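Local coordinates for histone-lysine N-methyltransferase SETMAR (Homo sapiens, PDB 3BO5), which dimethylates a lysine of histone H3 through its N-terminal SET domain and, fused to a mariner transposase, takes part in DNA double-strand break repair, at residues 67-71 against 72-76; 104-107 against 108-111. The protein carries 2 engineered substitutions. All blocks are in the same frame, centred on the assembly; numbering follows the deposited sequence.

Contact 1 of 2, residues 67-71 against 72-76. With ZN (zinc ion), chain D; ZN (zinc ion), chain C; ZN (zinc ion), chain B.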
loop_
_atom_site.group_PDB
_atom_site.type_symbol
_atom_site.label_atom_id
_atom_site.label_comp_id
_atom_site.label_asym_id
_atom_site.label_seq_id
_atom_site.Cartn_x
_atom_site.Cartn_y
_atom_site.Cartn_z
ATOM N N THR A 67 -21.592 21.687 7.101
ATOM C CA THR A 67 -22.357 20.506 6.620
ATOM C C THR A 67 -21.342 19.503 6.128
ATOM O O THR A 67 -20.185 19.896 5.905
ATOM C CB THR A 67 -23.322 20.859 5.419
ATOM O OG1 THR A 67 -22.557 21.415 4.352
ATOM C CG2 THR A 67 -24.366 21.892 5.866
ATOM N N PRO A 68 -21.741 18.247 5.958
ATOM C CA PRO A 68 -20.768 17.242 5.542
ATOM C C PRO A 68 -20.133 17.544 4.179
ATOM O O PRO A 68 -20.666 18.241 3.303
ATOM C CB PRO A 68 -21.599 15.952 5.435
ATOM C CG PRO A 68 -22.706 16.193 6.520
ATOM C CD PRO A 68 -23.057 17.643 6.330
ATOM N N CYS A 69 -18.969 16.910 4.009
ATOM C CA CYS A 69 -18.279 17.027 2.793
ATOM C C CYS A 69 -19.046 16.219 1.739
ATOM O O CYS A 69 -19.219 14.987 1.852
ATOM C CB CYS A 69 -16.859 16.443 2.971
ATOM S SG CYS A 69 -15.922 17.453 4.096
ATOM N N LEU A 70 -19.431 16.930 0.723
ATOM C CA LEU A 70 -20.127 16.296 -0.419
ATOM C C LEU A 70 -19.616 16.837 -1.735
ATOM O O LEU A 70 -19.140 17.992 -1.846
ATOM C CB LEU A 70 -21.637 16.461 -0.276
ATOM C CG LEU A 70 -22.299 15.654 0.865
ATOM C CD1 LEU A 70 -23.644 16.320 1.170
ATOM C CD2 LEU A 70 -22.464 14.200 0.513
ATOM N N PRO A 71 -19.701 16.001 -2.788
ATOM C CA PRO A 71 -19.292 16.458 -4.090
ATOM C C PRO A 71 -19.996 17.744 -4.550
ATOM O O PRO A 71 -21.203 17.909 -4.283
ATOM C CB PRO A 71 -19.654 15.274 -5.001
ATOM C CG PRO A 71 -19.538 14.104 -4.192
ATOM C CD PRO A 71 -20.132 14.593 -2.818
ATOM N N GLY A 72 -19.263 18.668 -5.138
ATOM C CA GLY A 72 -19.900 19.904 -5.539
ATOM C C GLY A 72 -19.497 21.034 -4.616
ATOM O O GLY A 72 -19.263 22.158 -5.096
ATOM N N THR A 73 -19.412 20.729 -3.311
ATOM C CA THR A 73 -19.145 21.780 -2.321
ATOM C C THR A 73 -17.830 21.513 -1.559
ATOM O O THR A 73 -17.287 22.379 -0.886
ATOM C CB THR A 73 -20.314 21.977 -1.358
ATOM O OG1 THR A 73 -20.645 20.731 -0.753
ATOM C CG2 THR A 73 -21.569 22.387 -2.145
ATOM N N CYS A 74 -17.299 20.319 -1.715
ATOM C CA CYS A 74 -16.080 19.926 -0.993
ATOM C C CYS A 74 -14.941 19.847 -1.960
ATOM O O CYS A 74 -14.996 19.066 -2.928
ATOM C CB CYS A 74 -16.284 18.557 -0.355
ATOM S SG CYS A 74 -14.749 18.046 0.464
ATOM N N SER A 75 -13.949 20.713 -1.765
ATOM C CA SER A 75 -12.801 20.737 -2.719
ATOM C C SER A 75 -11.936 19.496 -2.634
ATOM O O SER A 75 -11.099 19.221 -3.494
ATOM C CB SER A 75 -11.931 21.992 -2.571
ATOM O OG SER A 75 -11.501 22.197 -1.240
ATOM N N CYS A 76 -12.134 18.706 -1.580
ATOM C CA CYS A 76 -11.519 17.378 -1.518
ATOM C C CYS A 76 -12.208 16.301 -2.360
ATOM O O CYS A 76 -11.644 15.194 -2.486
ATOM C CB CYS A 76 -11.402 16.876 -0.059
ATOM S SG CYS A 76 -10.463 17.945 0.966
HETATM ZN ZN ZN D . -15.019 19.020 2.503
HETATM ZN ZN ZN C . -14.270 16.016 4.988
HETATM ZN ZN ZN B . -11.489 17.982 3.025
HETATM O O HOH W 1 -19.447 19.851 1.339
#
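Cys-69 and Cys-74 grip one zinc ion from the two arms of a tight local turn in the pre-SET loop, between strands 45-46 and 102-103. The ion of chain D takes Cys-69 SG at 2.4 Å and Cys-74 SG at 2.3 Å, and Cys-62 and Cys-64 complete its site. To get there, Cys-74 swings SG anti to its backbone N (chi1 177°), bringing the sulfur alongside Cys-69 CB, 3.6 Å away. Cys-69 SG also binds the zinc of chain C, which makes it a bridging thiolate, while Cys-76 turns its sulfur to the zinc of chain B.

Backbone bonds hold the arms together. Leu-70 O accepts Thr-73 N at 3.1 Å across a turn with backbone angles close to type II, and Cys-74 N adds a weak bond to the same oxygen. Gly-72 sits at a phi of 106°, where a beta carbon would run into Pro-71 O. On the Thr-73 side a water ties the arms: it donates to Pro-68 O at 2.8 Å, accepts Leu-70 N at 3.0 Å and pairs with Thr-73 OG1 at 2.6 Å. The ring of Pro-71 lies outside, against Leu-77 and Glu-81.

A short loop feeding closely spaced cysteines, one of them shared, to neighbouring metals is the hallmark of the triangular three-zinc cluster of pre-SET domains.

Contact 2 of 2, residues 104-107 against 108-111; sequences ECNV and LCRC. With ZN (zinc ion), chain B; ZN (zinc ion), chain C.
Leu-108, Cys-109 and Val-107 carry this local contact, a type I beta turn from Asn-106 to Cys-109 whose end is locked to zinc. Val-107 and Leu-108 form its apolar crest: their side chains cross at a slant, with Val-107 CG1 3.9 Å from Leu-108 CG. Cys-109 does the polar work. Its SG binds the zinc of chain B at 2.4 Å and also accepts Asn-106 N at 3.2 Å along a nearly straight N-H...S line (168°), a bond likely to soften the charge on the thiolate.

Asn-106 grips the turn with its side chain as well, OD1 lying close to Cys-109 SG. With chi1 at 70°, its amide carbon stands between the backbone N and carbonyl carbon, and OD1 reaches forward over the turn. There it takes Leu-108 N at 2.8 Å, an Asx turn, and a weak bond from Cys-109 N. That last N-H also serves Asn-106 O at 3.2 Å, approaching from above the carbonyl plane. A leucine in place of Asn-106 would probably leave Leu-108 N without its acceptor and the turn less firmly set for Cys-109 to meet its metal.

Cys-105 SG bridges the zincs of chains B and C, sharing the first with Cys-109 and the second with Cys-111, whose SG lies 3.7 Å from Cys-105 CB. The loop leaves strand 102-103, which runs parallel to strand 217-223; Glu-104 keeps a backbone bond to Arg-223 just there, Asn-106 rests on Asp-225, and Val-107 and Leu-108 lean on Ile-57.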
loop_
_atom_site.group_PDB
_atom_site.type_symbol
_atom_site.label_atom_id
_atom_site.label_comp_id
_atom_site.label_asym_id
_atom_site.label_seq_id
_atom_site.Cartn_x
_atom_site.Cartn_y
_atom_site.Cartn_z
ATOM N N GLU A 104 -8.133 12.402 0.271
ATOM C CA GLU A 104 -8.927 12.369 1.540
ATOM C C GLU A 104 -8.935 13.741 2.206
ATOM O O GLU A 104 -8.005 14.555 2.035
ATOM C CB GLU A 104 -8.354 11.325 2.527
ATOM C CG GLU A 104 -8.573 9.938 1.980
ATOM C CD GLU A 104 -8.460 8.834 3.048
ATOM O OE1 GLU A 104 -8.158 9.104 4.249
ATOM O OE2 GLU A 104 -8.632 7.689 2.569
ATOM N N CYS A 105 -9.961 13.964 3.056
ATOM C CA CYS A 105 -9.896 15.126 3.944
ATOM C C CYS A 105 -8.714 14.898 4.894
ATOM O O CYS A 105 -8.322 13.771 5.157
ATOM C CB CYS A 105 -11.222 15.312 4.632
ATOM S SG CYS A 105 -12.424 15.882 3.516
ATOM N N ASN A 106 -8.053 16.011 5.268
ATOM C CA ASN A 106 -6.795 15.934 5.959
ATOM C C ASN A 106 -6.798 16.680 7.276
ATOM O O ASN A 106 -7.830 17.029 7.788
ATOM C CB ASN A 106 -5.646 16.321 5.039
ATOM C CG ASN A 106 -5.638 17.792 4.689
ATOM O OD1 ASN A 106 -6.198 18.610 5.398
ATOM N ND2 ASN A 106 -4.911 18.150 3.610
ATOM N N VAL A 107 -5.603 16.875 7.838
ATOM C CA VAL A 107 -5.567 17.449 9.193
ATOM C C VAL A 107 -6.091 18.912 9.188
ATOM O O VAL A 107 -6.479 19.448 10.242
ATOM C CB VAL A 107 -4.131 17.345 9.740
ATOM C CG1 VAL A 107 -3.175 18.234 8.964
ATOM C CG2 VAL A 107 -4.096 17.594 11.272
ATOM N N LEU A 108 -6.080 19.540 8.018
ATOM C CA LEU A 108 -6.516 20.916 7.940
ATOM C C LEU A 108 -7.973 21.112 7.582
ATOM O O LEU A 108 -8.515 22.276 7.676
ATOM C CB LEU A 108 -5.650 21.674 6.971
ATOM C CG LEU A 108 -4.186 21.668 7.421
ATOM C CD1 LEU A 108 -3.537 22.551 6.366
ATOM C CD2 LEU A 108 -3.964 22.189 8.856
ATOM N N CYS A 109 -8.630 20.058 7.090
ATOM C CA CYS A 109 -10.050 20.122 6.778
ATOM C C CYS A 109 -10.796 20.290 8.118
ATOM O O CYS A 109 -10.495 19.572 9.042
ATOM C CB CYS A 109 -10.475 18.812 6.049
ATOM S SG CYS A 109 -9.706 18.667 4.433
ATOM N N ARG A 110 -11.845 21.117 8.132
ATOM C CA ARG A 110 -12.525 21.300 9.393
ATOM C C ARG A 110 -13.707 20.395 9.541
ATOM O O ARG A 110 -14.318 20.388 10.618
ATOM C CB ARG A 110 -12.944 22.736 9.558
ATOM C CG ARG A 110 -11.725 23.577 9.866
ATOM C CD ARG A 110 -11.814 24.926 9.220
ATOM N NE ARG A 110 -12.849 25.675 9.891
ATOM C CZ ARG A 110 -13.210 26.909 9.572
ATOM N NH1 ARG A 110 -14.192 27.495 10.257
ATOM N NH2 ARG A 110 -12.602 27.534 8.577
ATOM N N CYS A 111 -13.979 19.567 8.515
ATOM C CA CYS A 111 -14.950 18.495 8.733
ATOM C C CYS A 111 -14.539 17.592 9.892
ATOM O O CYS A 111 -13.342 17.504 10.255
ATOM C CB CYS A 111 -15.152 17.657 7.456
ATOM S SG CYS A 111 -13.519 16.973 6.937
HETATM ZN ZN ZN B . -11.489 17.982 3.025
HETATM ZN ZN ZN C . -14.270 16.016 4.988
#

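In the fold
Contacts 1 and 2 follow one another along the chain, their centres 11 Å apart, and together supply six of the nine cysteines of one three-zinc cluster. Its ions form a near-equilateral triangle: the zinc of chain B lies 3.7 Å from that of chain D and 3.9 Å from that of chain C. Residues 67-76 and 104-111 share the zincs of chains B and C, and pack sulfur to sulfur, with Cys-76 SG 3.6 Å from Cys-109 SG. Neither contact contributes to the S-adenosyl-L-homocysteine pocket, formed by residues between 136 and 287; both sit in the pre-SET region, their centres about 26 and 21 Å from the chain centre.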